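Local coordinates for protein involved in catabolism of external DNA (Legionella pneumophila subsp. pneumophila, PDB 2OO3) that probably methylates an adenine of 23S ribosomal RNA at N6, using S-adenosyl-L-methionine as the methyl donor, at residues Glu60-Lys63 with Glu64-Pro68. Numbering follows the deposited sequence.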
loop_
_atom_site.group_PDB
_atom_site.type_symbol
_atom_site.label_atom_id
_atom_site.label_comp_id
_atom_site.label_asym_id
_atom_site.label_seq_id
_atom_site.Cartn_x
_atom_site.Cartn_y
_atom_site.Cartn_z
ATOM N N GLU A 60 -17.555 -6.697 9.683
ATOM C CA GLU A 60 -16.276 -7.319 10.020
ATOM C C GLU A 60 -15.551 -7.816 8.754
ATOM O O GLU A 60 -15.351 -9.020 8.573
ATOM C CB GLU A 60 -16.481 -8.451 11.025
ATOM C CG GLU A 60 -17.001 -8.013 12.399
ATOM C CD GLU A 60 -17.171 -9.177 13.356
ATOM O OE1 GLU A 60 -18.146 -9.953 13.198
ATOM O OE2 GLU A 60 -16.336 -9.319 14.274
ATOM N N GLU A 61 -15.169 -6.877 7.882
ATOM C CA GLU A 61 -14.556 -7.228 6.601
ATOM C C GLU A 61 -13.211 -7.941 6.785
ATOM O O GLU A 61 -12.793 -8.719 5.935
ATOM C CB GLU A 61 -14.418 -6.010 5.677
ATOM C CG GLU A 61 -15.732 -5.673 4.976
ATOM C CD GLU A 61 -15.589 -4.822 3.715
ATOM O OE1 GLU A 61 -16.501 -3.986 3.491
ATOM O OE2 GLU A 61 -14.609 -4.997 2.934
ATOM N N TYR A 62 -12.562 -7.701 7.918
ATOM C CA TYR A 62 -11.299 -8.366 8.208
ATOM C C TYR A 62 -11.394 -9.890 8.241
ATOM O O TYR A 62 -10.415 -10.576 7.956
ATOM C CB TYR A 62 -10.689 -7.833 9.504
ATOM C CG TYR A 62 -11.287 -8.394 10.757
ATOM C CD1 TYR A 62 -10.748 -9.518 11.357
ATOM C CD2 TYR A 62 -12.392 -7.784 11.352
ATOM C CE1 TYR A 62 -11.290 -10.047 12.524
ATOM C CE2 TYR A 62 -12.949 -8.310 12.529
ATOM C CZ TYR A 62 -12.384 -9.429 13.104
ATOM O OH TYR A 62 -12.927 -9.954 14.264
ATOM N N LYS A 63 -12.561 -10.424 8.604
ATOM C CA LYS A 63 -12.787 -11.886 8.580
ATOM C C LYS A 63 -12.501 -12.564 7.240
ATOM O O LYS A 63 -12.208 -13.767 7.198
ATOM C CB LYS A 63 -14.209 -12.193 9.008
ATOM C CG LYS A 63 -14.463 -11.744 10.421
ATOM C CD LYS A 63 -15.898 -11.949 10.802
ATOM C CE LYS A 63 -16.156 -13.360 11.199
ATOM N NZ LYS A 63 -17.629 -13.441 11.301
ATOM N N GLU A 64 -12.578 -11.783 6.162
ATOM C CA GLU A 64 -12.316 -12.276 4.809
ATOM C C GLU A 64 -11.054 -11.740 4.182
ATOM O O GLU A 64 -10.803 -11.969 2.986
ATOM C CB GLU A 64 -13.473 -11.915 3.908
ATOM C CG GLU A 64 -14.689 -12.740 4.235
ATOM C CD GLU A 64 -15.830 -12.432 3.308
ATOM O OE1 GLU A 64 -15.904 -11.263 2.809
ATOM O OE2 GLU A 64 -16.640 -13.364 3.090
ATOM N N GLY A 65 -10.268 -11.000 4.963
ATOM C CA GLY A 65 -9.035 -10.471 4.445
ATOM C C GLY A 65 -7.948 -11.049 5.289
ATOM O O GLY A 65 -7.542 -12.182 5.081
ATOM N N ILE A 66 -7.477 -10.257 6.248
ATOM C CA ILE A 66 -6.434 -10.691 7.144
ATOM C C ILE A 66 -6.768 -11.977 7.945
ATOM O O ILE A 66 -5.881 -12.791 8.184
ATOM C CB ILE A 66 -5.969 -9.559 8.109
ATOM C CG1 ILE A 66 -4.785 -10.005 8.984
ATOM C CG2 ILE A 66 -7.096 -9.082 9.021
ATOM C CD1 ILE A 66 -3.597 -10.580 8.195
ATOM N N ASN A 67 -8.016 -12.159 8.379
ATOM C CA ASN A 67 -8.243 -13.248 9.331
ATOM C C ASN A 67 -7.824 -14.664 8.842
ATOM O O ASN A 67 -7.174 -15.392 9.598
ATOM C CB ASN A 67 -9.666 -13.236 9.906
ATOM C CG ASN A 67 -9.728 -13.822 11.307
ATOM O OD1 ASN A 67 -8.819 -13.612 12.123
ATOM N ND2 ASN A 67 -10.805 -14.554 11.604
ATOM N N PRO A 68 -8.222 -15.073 7.615
ATOM C CA PRO A 68 -7.766 -16.408 7.136
ATOM C C PRO A 68 -6.241 -16.516 6.996
ATOM O O PRO A 68 -5.656 -17.585 7.214
ATOM C CB PRO A 68 -8.419 -16.539 5.742
ATOM C CG PRO A 68 -9.575 -15.542 5.755
ATOM C CD PRO A 68 -9.112 -14.408 6.642
#
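A local contact between Tyr62 and the residues three to five places further on joins a short 3-10 turn to the start of helix 66-71, after strand 48-50. Two backbone amides grip the carbonyl oxygen of Tyr62. Asn67 N donates to Tyr62 O over 2.9 Å in a nearly straight bond, with the amide nitrogen tilted 22° from the carbonyl plane. From the opposite face comes Gly65 N, 3.0 Å from Tyr62 O and well above that plane. The second bond is an i to i+3 link of 3-10 type, as is the one from Glu64 N to Glu61 O at 3.1 Å; that from Asn67 N, an i to i+5 link, ties the new helix back to the turn across the bend at Gly65. This excursion lies outside the central sheet of the Rossmann-like class I methyltransferase fold (order 3-2-1-4-5-7-6, with an eighth strand added). The Tyr62 ring, its CG set between the backbone N and carbonyl carbon (chi1 79°), takes Lys63 CG over the centre of one face, 4.1 Å above the plane. Ile66 CG2 approaches the ring edge and packs against Tyr62 CB at 3.8 Å. Asn67 runs alongside the tyrosine, its amide plane turned 69° from the ring, and places CB 3.6 Å from Lys63 CA. Pro68, lacking an N-H, meets the Lys63 carbonyl by van der Waals contact, CD lying 3.2 Å from Lys63 O. Ile66 is buried against Leu96 and, on helix 81-90, Tyr83 and Ile87; its side chain lies about 8 Å from that of His20, predicted to bind S-adenosyl-L-methionine.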